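Fiber (Bovine adenovirus 4, PDB 4UE0) forms the trimeric fibre of the atadenovirus capsid, whose C-terminal head domain, the part described here, probably attaches the virion to a host-cell receptor. Local coordinates at residues Thr50-Gln55 with Ile97-Ser102; Pro69-Cys74 with Gly87-Lys92; Met44-Val49 with Glu106-Val111. One frame throughout, in Å; residues are numbered along the deposited sequence. Where two conformers were deposited one is given.

Interaction 1. Residues Thr50-Gln55 with Ile97-Ser102; sequences TTIYFQ and ISINFS
Strands 51-55 and 97-101 run antiparallel, their axes 174° apart and 4.6 Å at closest approach. Ile52 with Ile99 and Phe54 with Ile97 are hydrogen-bonded pairs; they alternate with the non-hydrogen-bonded pairs Thr51 with Asn100 and Tyr53 with Ser98. The Ile52 pair is the tighter, Ile99 N reaching Ile52 O at 2.7 Å nearly along the C=O axis, and Phe101 N adds a fifth backbone bond to Thr50 O. Strand 51-55 is outermost in its four-stranded antiparallel sheet within the chain. On the buried face, Phe54 takes the crowded rotamer with CG between N and C (chi1 59°), which lays its ring beside Ile97; Ile97 CB sits over one ring face as a CH-pi contact, 4.1 Å from the Phe54 centroid. Ile99 CD1 meets the edge of the same ring, and Ile52 CD1 reaches Phe101 CE2 at 3.9 Å. On the other face Thr51 OG1 donates to Asn100 OD1 at 2.7 Å from above the amide plane. A water lies 2.6 Å from Asn100 OD1, within hydrogen-bonding distance of Thr50 O too. Thus an apolar face packs on Phe19 and Ile21 of strand 19-29, while the other is more polar, hydrated at Asn100, with Tyr53 edge-to-face with Phe16.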
loop_
_atom_site.group_PDB
_atom_site.type_symbol
_atom_site.label_atom_id
_atom_site.label_comp_id
_atom_site.label_asym_id
_atom_site.label_seq_id
_atom_site.Cartn_x
_atom_site.Cartn_y
_atom_site.Cartn_z
ATOM N N THR A 50 -13.588 16.986 -0.427
ATOM C CA THR A 50 -12.626 16.813 -1.494
ATOM C C THR A 50 -11.228 17.177 -1.042
ATOM O O THR A 50 -10.259 16.762 -1.674
ATOM C CB THR A 50 -12.987 17.650 -2.740
ATOM O OG1 THR A 50 -13.168 19.022 -2.379
ATOM C CG2 THR A 50 -14.256 17.156 -3.343
ATOM N N THR A 51 -11.113 17.987 -0.007
ATOM C CA THR A 51 -9.812 18.478 0.449
ATOM C C THR A 51 -9.759 18.491 1.962
ATOM O O THR A 51 -10.719 18.931 2.602
ATOM C CB THR A 51 -9.520 19.916 -0.049
ATOM O OG1 THR A 51 -9.771 20.015 -1.461
ATOM C CG2 THR A 51 -8.112 20.346 0.292
ATOM N N ILE A 52 -8.667 17.983 2.522
ATOM C CA ILE A 52 -8.355 18.123 3.932
ATOM C C ILE A 52 -7.096 18.958 4.018
ATOM O O ILE A 52 -6.108 18.654 3.364
ATOM C CB ILE A 52 -8.122 16.759 4.600
ATOM C CG1 ILE A 52 -9.406 15.934 4.579
ATOM C CG2 ILE A 52 -7.615 16.936 6.008
ATOM C CD1 ILE A 52 -9.207 14.486 5.010
ATOM N N TYR A 53 -7.144 20.041 4.790
ATOM C CA TYR A 53 -5.993 20.925 4.914
ATOM C C TYR A 53 -5.761 21.248 6.382
ATOM O O TYR A 53 -6.671 21.160 7.214
ATOM C CB TYR A 53 -6.210 22.205 4.091
ATOM C CG TYR A 53 -7.437 22.944 4.467
ATOM C CD1 TYR A 53 -7.488 23.715 5.632
ATOM C CD2 TYR A 53 -8.582 22.830 3.714
ATOM C CE1 TYR A 53 -8.641 24.325 6.019
ATOM C CE2 TYR A 53 -9.740 23.498 4.084
ATOM C CZ TYR A 53 -9.765 24.240 5.256
ATOM O OH TYR A 53 -10.933 24.875 5.645
ATOM N N PHE A 54 -4.547 21.653 6.693
ATOM C CA PHE A 54 -4.165 21.951 8.046
ATOM C C PHE A 54 -2.786 22.596 8.034
ATOM O O PHE A 54 -2.064 22.563 7.042
ATOM C CB PHE A 54 -4.164 20.672 8.909
ATOM C CG PHE A 54 -3.229 19.611 8.410
ATOM C CD1 PHE A 54 -3.624 18.727 7.405
ATOM C CD2 PHE A 54 -1.956 19.511 8.940
ATOM C CE1 PHE A 54 -2.752 17.769 6.944
ATOM C CE2 PHE A 54 -1.086 18.558 8.494
ATOM C CZ PHE A 54 -1.479 17.687 7.500
ATOM N N GLN A 55 -2.429 23.152 9.173
ATOM C CA GLN A 55 -1.142 23.802 9.324
ATOM C C GLN A 55 -0.159 22.778 9.873
ATOM O O GLN A 55 -0.416 22.105 10.883
ATOM C CB GLN A 55 -1.269 25.039 10.205
ATOM C CG GLN A 55 -0.128 26.027 10.093
ATOM C CD GLN A 55 -0.429 27.295 10.864
ATOM O OE1 GLN A 55 -1.502 27.439 11.464
ATOM N NE2 GLN A 55 0.510 28.223 10.851
ATOM N N ILE A 97 -0.546 22.237 4.626
ATOM C CA ILE A 97 -0.610 20.988 3.875
ATOM C C ILE A 97 -2.033 20.764 3.390
ATOM O O ILE A 97 -2.994 20.912 4.168
ATOM C CB ILE A 97 -0.127 19.815 4.743
ATOM C CG1 ILE A 97 1.337 20.071 5.118
ATOM C CG2 ILE A 97 -0.307 18.478 4.009
ATOM C CD1 ILE A 97 2.008 19.017 5.957
ATOM N N SER A 98 -2.171 20.406 2.109
ATOM C CA SER A 98 -3.438 20.073 1.496
ATOM C C SER A 98 -3.396 18.641 0.960
ATOM O O SER A 98 -2.485 18.276 0.217
ATOM C CB SER A 98 -3.732 21.039 0.357
ATOM O OG SER A 98 -3.887 22.361 0.843
ATOM N N ILE A 99 -4.409 17.879 1.365
ATOM C CA ILE A 99 -4.656 16.524 0.899
ATOM C C ILE A 99 -5.881 16.616 0.008
ATOM O O ILE A 99 -6.991 16.850 0.488
ATOM C CB ILE A 99 -4.924 15.556 2.082
ATOM C CG1 ILE A 99 -3.740 15.527 3.059
ATOM C CG2 ILE A 99 -5.202 14.147 1.560
ATOM C CD1 ILE A 99 -4.029 14.849 4.368
ATOM N N ASN A 100 -5.669 16.434 -1.286
ATOM C CA ASN A 100 -6.735 16.548 -2.264
ATOM C C ASN A 100 -7.123 15.203 -2.787
ATOM O O ASN A 100 -6.264 14.453 -3.279
ATOM C CB ASN A 100 -6.326 17.463 -3.409
ATOM C CG ASN A 100 -6.632 18.891 -3.097
ATOM O OD1 ASN A 100 -7.807 19.294 -3.104
ATOM N ND2 ASN A 100 -5.612 19.675 -2.831
ATOM N N PHE A 101 -8.396 14.891 -2.699
ATOM C CA PHE A 101 -8.973 13.652 -3.250
ATOM C C PHE A 101 -9.473 13.931 -4.657
ATOM O O PHE A 101 -10.021 15.000 -4.920
ATOM C CB PHE A 101 -10.079 13.139 -2.322
ATOM C CG PHE A 101 -9.554 12.799 -0.971
ATOM C CD1 PHE A 101 -8.964 11.577 -0.726
ATOM C CD2 PHE A 101 -9.573 13.734 0.042
ATOM C CE1 PHE A 101 -8.421 11.287 0.505
ATOM C CE2 PHE A 101 -9.029 13.435 1.274
ATOM C CZ PHE A 101 -8.441 12.224 1.503
ATOM N N SER A 102 -9.361 12.949 -5.530
ATOM C CA SER A 102 -9.721 13.132 -6.927
ATOM C C SER A 102 -11.191 13.428 -7.122
ATOM O O SER A 102 -11.570 14.075 -8.106
ATOM C CB SER A 102 -9.301 11.897 -7.702
ATOM O OG SER A 102 -9.821 10.709 -7.132
HETATM O O HOH W 1 -9.707 18.008 -4.410
#

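Interaction 2. Residues Pro69-Cys74 with Gly87-Lys92; sequences PFYASC and GVTISK
Tyr71 extends from strand 70-74 with CG anti to the backbone N (chi1 176°), which carries its ring along the facing strand 87-92. Its CB lies 4.2 Å from Val88 O, and CD1 closes on that same carbonyl oxygen while Thr89 OG1 lies at the ring edge, in plane, 3.8 Å from Tyr71 CD1. Farther out, CE1 passes Gly87 CA at 3.7 Å. Gly87, having no side chain, lets the Tyr71 ring lie this close to its backbone. At the tip, Tyr71 OH stands 3.6 Å from Gly87 CA and hydrogen-bonds Thr75 OG1 of the second subunit, so the ring bridges the hairpin and the trimer interface. The two strands are the arms of the antiparallel beta hairpin 70-77/83-93, crossing here at 151°. Phe70 with Ile90 and Ala72 with Val88 are its hydrogen-bonded pairs; the bond from Ala72 N to Val88 O is nearly straight, whereas that from Phe70 N to Ile90 O is bent to 138°. On the opposite sheet face, Ile90 CD1 packs against Phe70 CB at 3.8 Å, and Val88 CG2, anti to its carbonyl carbon, touches Cys74 SG at 3.7 Å. Beyond them lie Trp114 and Leu38 of the other sheet, against Ile90.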
loop_
_atom_site.group_PDB
_atom_site.type_symbol
_atom_site.label_atom_id
_atom_site.label_comp_id
_atom_site.label_asym_id
_atom_site.label_seq_id
_atom_site.Cartn_x
_atom_site.Cartn_y
_atom_site.Cartn_z
ATOM N N PRO A 69 4.199 17.031 -5.669
ATOM C CA PRO A 69 3.388 16.551 -4.553
ATOM C C PRO A 69 3.510 15.038 -4.414
ATOM O O PRO A 69 3.830 14.339 -5.393
ATOM C CB PRO A 69 1.961 16.949 -4.947
ATOM C CG PRO A 69 2.043 17.795 -6.131
ATOM C CD PRO A 69 3.363 17.533 -6.774
ATOM N N PHE A 70 3.200 14.550 -3.226
ATOM C CA PHE A 70 3.013 13.126 -3.031
ATOM C C PHE A 70 1.718 12.694 -3.721
ATOM O O PHE A 70 0.722 13.419 -3.684
ATOM C CB PHE A 70 2.934 12.791 -1.555
ATOM C CG PHE A 70 4.204 13.015 -0.794
ATOM C CD1 PHE A 70 4.473 14.226 -0.171
ATOM C CD2 PHE A 70 5.115 11.983 -0.631
ATOM C CE1 PHE A 70 5.651 14.410 0.527
ATOM C CE2 PHE A 70 6.280 12.170 0.095
ATOM C CZ PHE A 70 6.547 13.378 0.664
ATOM N N TYR A 71 1.744 11.496 -4.321
ATOM C CA TYR A 71 0.557 10.936 -4.960
ATOM C C TYR A 71 0.378 9.497 -4.484
ATOM O O TYR A 71 1.255 8.661 -4.630
ATOM C CB TYR A 71 0.647 10.994 -6.518
ATOM C CG TYR A 71 -0.536 10.320 -7.145
ATOM C CD1 TYR A 71 -1.826 10.872 -7.054
ATOM C CD2 TYR A 71 -0.414 9.067 -7.682
ATOM C CE1 TYR A 71 -2.933 10.194 -7.485
ATOM C CE2 TYR A 71 -1.523 8.370 -8.145
ATOM C CZ TYR A 71 -2.799 8.909 -8.002
ATOM O OH TYR A 71 -3.916 8.217 -8.389
ATOM N N ALA A 72 -0.816 9.199 -3.965
ATOM C CA ALA A 72 -1.195 7.864 -3.514
ATOM C C ALA A 72 -2.631 7.596 -3.916
ATOM O O ALA A 72 -3.267 8.417 -4.575
ATOM C CB ALA A 72 -1.008 7.736 -2.008
ATOM N N SER A 73 -3.176 6.437 -3.559
ATOM C CA SER A 73 -4.579 6.147 -3.776
ATOM C C SER A 73 -5.179 5.496 -2.553
ATOM O O SER A 73 -4.470 4.943 -1.699
ATOM C CB SER A 73 -4.829 5.276 -5.002
ATOM O OG SER A 73 -4.386 3.960 -4.756
ATOM N N CYS A 74 -6.489 5.578 -2.461
ATOM C CA CYS A 74 -7.253 4.933 -1.418
ATOM C C CYS A 74 -8.591 4.536 -1.966
ATOM O O CYS A 74 -8.925 4.865 -3.111
ATOM C CB CYS A 74 -7.372 5.856 -0.195
ATOM S SG CYS A 74 -8.322 7.340 -0.485
ATOM N N GLY A 87 -7.687 9.121 -6.099
ATOM C CA GLY A 87 -6.340 9.629 -6.077
ATOM C C GLY A 87 -6.167 10.615 -4.930
ATOM O O GLY A 87 -7.092 11.376 -4.630
ATOM N N VAL A 88 -5.008 10.584 -4.284
ATOM C CA VAL A 88 -4.701 11.427 -3.133
ATOM C C VAL A 88 -3.418 12.195 -3.447
ATOM O O VAL A 88 -2.388 11.595 -3.686
ATOM C CB VAL A 88 -4.483 10.592 -1.862
ATOM C CG1 VAL A 88 -4.371 11.538 -0.674
ATOM C CG2 VAL A 88 -5.594 9.578 -1.646
ATOM N N THR A 89 -3.545 13.509 -3.549
ATOM C CA THR A 89 -2.396 14.372 -3.863
ATOM C C THR A 89 -2.130 15.245 -2.653
ATOM O O THR A 89 -3.034 15.967 -2.217
ATOM C CB THR A 89 -2.704 15.225 -5.110
ATOM O OG1 THR A 89 -2.986 14.353 -6.230
ATOM C CG2 THR A 89 -1.507 16.103 -5.457
ATOM N N ILE A 90 -0.923 15.171 -2.118
ATOM C CA ILE A 90 -0.576 15.882 -0.901
ATOM C C ILE A 90 0.542 16.863 -1.197
ATOM O O ILE A 90 1.611 16.504 -1.655
ATOM C CB ILE A 90 -0.144 14.954 0.232
ATOM C CG1 ILE A 90 -1.092 13.761 0.397
ATOM C CG2 ILE A 90 -0.067 15.772 1.516
ATOM C CD1 ILE A 90 -0.706 12.491 -0.359
ATOM N N SER A 91 0.213 18.131 -0.991
ATOM C CA SER A 91 1.060 19.268 -1.360
ATOM C C SER A 91 1.193 20.238 -0.167
ATOM O O SER A 91 0.413 20.156 0.780
ATOM C CB SER A 91 0.443 19.986 -2.574
ATOM O OG SER A 91 -0.874 20.440 -2.339
ATOM N N LYS A 92 2.195 21.110 -0.241
ATOM C CA LYS A 92 2.412 22.119 0.776
ATOM C C LYS A 92 2.569 23.480 0.103
ATOM O O LYS A 92 3.254 23.615 -0.922
ATOM C CB LYS A 92 3.654 21.779 1.584
ATOM C CG LYS A 92 3.913 22.727 2.730
ATOM C CD LYS A 92 4.987 22.213 3.667
ATOM C CE LYS A 92 6.372 22.562 3.177
ATOM N NZ LYS A 92 6.635 24.027 3.273
#

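Interaction 3. Residues Met44-Val49 with Glu106-Val111; sequences MPTSDV and EPNIMV
Pro45 is the tightly held centre of this meeting of two loops. Its carbonyl oxygen accepts the backbone N-H of Asn108 at 2.7 Å (Asn108 N to Pro45 O), a nearly straight bond that arrives almost along the C=O axis and is the one direct hydrogen bond between the segments. The Pro107-Asn108 peptide, central in a type II beta turn from Glu106 to Ile109, directs this N-H to the proline; Asn108, the third residue of the turn, has the positive phi (65°) of that turn type. The Pro45 ring fits between the turn and the chain that follows it: CD lies 3.5 Å from Ile109 O and also meets Val111 CG2 at 3.7 Å, the two side chains crossing at about a right angle.

Toward solvent the contacts loosen. Met44 stretches out with CG anti to the backbone N and chi2 at 180°, then bends at chi3, so that its CG and SD lie along the Asn108 backbone and CE reaches Asn108 O at 3.8 Å; it was modelled in two conformers, consistent with mobility. The side chain of Asn108 is linked to the other loop through a water, which donates to Thr46 O at 2.7 Å and to Asn108 OD1 at 2.9 Å. Pro107 CG merely brushes Ser47 C and the Asp48 backbone N, where Asp48 centres an inverse gamma turn.

Segment 44-49 leads from strand 34-40 to strand 51-55, and segment 106-111 from strand 96-101 to strand 114-120. Gln76 of strand 70-77 hydrogen-bonds Glu106 N and Ile109 O, while Phe19 of strand 19-29 packs against Pro45 and Thr46.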
loop_
_atom_site.group_PDB
_atom_site.type_symbol
_atom_site.label_atom_id
_atom_site.label_comp_id
_atom_site.label_asym_id
_atom_site.label_seq_id
_atom_site.Cartn_x
_atom_site.Cartn_y
_atom_site.Cartn_z
ATOM N N MET A 44 -12.741 7.915 8.695
ATOM C CA MET A 44 -14.150 7.958 8.326
ATOM C C MET A 44 -14.578 9.423 8.190
ATOM O O MET A 44 -14.881 10.107 9.189
ATOM C CB MET A 44 -15.097 7.245 9.272
ATOM C CG MET A 44 -16.499 7.238 8.699
ATOM S SD MET A 44 -17.643 6.395 9.796
ATOM C CE MET A 44 -17.345 4.695 9.310
ATOM N N PRO A 45 -14.606 9.947 6.966
ATOM C CA PRO A 45 -15.090 11.299 6.782
ATOM C C PRO A 45 -16.588 11.349 7.066
ATOM O O PRO A 45 -17.312 10.395 6.784
ATOM C CB PRO A 45 -14.783 11.578 5.306
ATOM C CG PRO A 45 -14.907 10.254 4.647
ATOM C CD PRO A 45 -14.351 9.277 5.666
ATOM N N THR A 46 -17.069 12.487 7.535
ATOM C CA THR A 46 -18.471 12.650 7.906
ATOM C C THR A 46 -19.239 13.526 6.926
ATOM O O THR A 46 -20.419 13.797 7.133
ATOM C CB THR A 46 -18.558 13.271 9.320
ATOM O OG1 THR A 46 -17.799 14.479 9.323
ATOM C CG2 THR A 46 -17.971 12.335 10.355
ATOM N N SER A 47 -18.559 13.955 5.872
ATOM C CA SER A 47 -19.148 14.792 4.835
ATOM C C SER A 47 -18.394 14.505 3.537
ATOM O O SER A 47 -17.376 13.825 3.528
ATOM C CB SER A 47 -19.090 16.278 5.185
ATOM O OG SER A 47 -17.763 16.749 5.267
ATOM N N ASP A 48 -18.917 15.036 2.447
ATOM C CA ASP A 48 -18.405 14.757 1.119
ATOM C C ASP A 48 -17.226 15.654 0.793
ATOM O O ASP A 48 -17.245 16.412 -0.158
ATOM C CB ASP A 48 -19.520 14.863 0.076
ATOM C CG ASP A 48 -20.084 16.261 -0.059
ATOM O OD1 ASP A 48 -20.021 17.042 0.917
ATOM O OD2 ASP A 48 -20.605 16.579 -1.170
ATOM N N VAL A 49 -16.175 15.532 1.575
ATOM C CA VAL A 49 -14.994 16.344 1.397
ATOM C C VAL A 49 -14.189 15.958 0.168
ATOM O O VAL A 49 -14.110 14.782 -0.237
ATOM C CB VAL A 49 -14.061 16.371 2.607
ATOM C CG1 VAL A 49 -14.761 16.858 3.854
ATOM C CG2 VAL A 49 -13.450 15.039 2.839
ATOM N N GLU A 106 -17.405 9.661 -0.008
ATOM C CA GLU A 106 -18.727 9.327 0.506
ATOM C C GLU A 106 -18.748 9.531 2.014
ATOM O O GLU A 106 -17.902 8.984 2.727
ATOM C CB GLU A 106 -19.082 7.870 0.238
ATOM C CG GLU A 106 -19.063 7.490 -1.223
ATOM C CD GLU A 106 -20.163 8.156 -2.000
ATOM O OE1 GLU A 106 -21.284 8.294 -1.470
ATOM O OE2 GLU A 106 -19.910 8.538 -3.156
ATOM N N PRO A 107 -19.735 10.264 2.538
ATOM C CA PRO A 107 -19.809 10.393 3.983
ATOM C C PRO A 107 -20.039 9.064 4.705
ATOM O O PRO A 107 -20.792 8.228 4.231
ATOM C CB PRO A 107 -21.039 11.301 4.187
ATOM C CG PRO A 107 -21.241 12.017 2.885
ATOM C CD PRO A 107 -20.798 11.025 1.859
ATOM N N ASN A 108 -19.437 8.929 5.875
ATOM C CA ASN A 108 -19.752 7.845 6.815
ATOM C C ASN A 108 -19.399 6.442 6.313
ATOM O O ASN A 108 -19.981 5.458 6.739
ATOM C CB ASN A 108 -21.215 7.935 7.279
ATOM C CG ASN A 108 -21.557 9.326 7.771
ATOM O OD1 ASN A 108 -22.537 9.957 7.323
ATOM N ND2 ASN A 108 -20.718 9.836 8.639
ATOM N N ILE A 109 -18.411 6.387 5.429
ATOM C CA ILE A 109 -17.859 5.143 4.964
ATOM C C ILE A 109 -16.346 5.214 5.160
ATOM O O ILE A 109 -15.705 6.210 4.821
ATOM C CB ILE A 109 -18.193 4.902 3.462
ATOM C CG1 ILE A 109 -19.697 4.754 3.283
ATOM C CG2 ILE A 109 -17.414 3.688 2.950
ATOM C CD1 ILE A 109 -20.111 4.509 1.854
ATOM N N MET A 110 -15.761 4.149 5.687
ATOM C CA MET A 110 -14.342 4.137 5.943
ATOM C C MET A 110 -13.518 4.274 4.656
ATOM O O MET A 110 -13.841 3.673 3.642
ATOM C CB MET A 110 -13.944 2.837 6.643
ATOM C CG MET A 110 -12.584 2.906 7.315
ATOM S SD MET A 110 -12.503 3.978 8.782
ATOM C CE MET A 110 -13.496 3.020 9.912
ATOM N N VAL A 111 -12.444 5.040 4.733
ATOM C CA VAL A 111 -11.457 5.203 3.661
ATOM C C VAL A 111 -10.248 4.376 4.065
ATOM O O VAL A 111 -9.786 4.472 5.209
ATOM C CB VAL A 111 -11.054 6.669 3.489
ATOM C CG1 VAL A 111 -9.996 6.831 2.419
ATOM C CG2 VAL A 111 -12.257 7.544 3.156
HETATM O O HOH W 2 -22.845 12.833 7.862
#

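From the N terminus, strands 8-16, 19-29 and 34-40 come first, and the chain then enters 44-49, which runs directly into 50-55. After the helix 58-61 it forms the hairpin of interaction 2, closing the shortest loop. Strand 96-101 follows at once and closes interaction 1 around that hairpin; 106-111 then closes interaction 3 around both, so the three contacts nest without crossing. Interactions 1 and 2 are laid side by side in one sheet, joined by Asn100 N to Thr89 O and by packing of Ile99 on Val88. Interaction 3, about 17 Å from interaction 2 between centres, ties together loops linking the two sheets and touches the hairpin where Val111 meets Cys74.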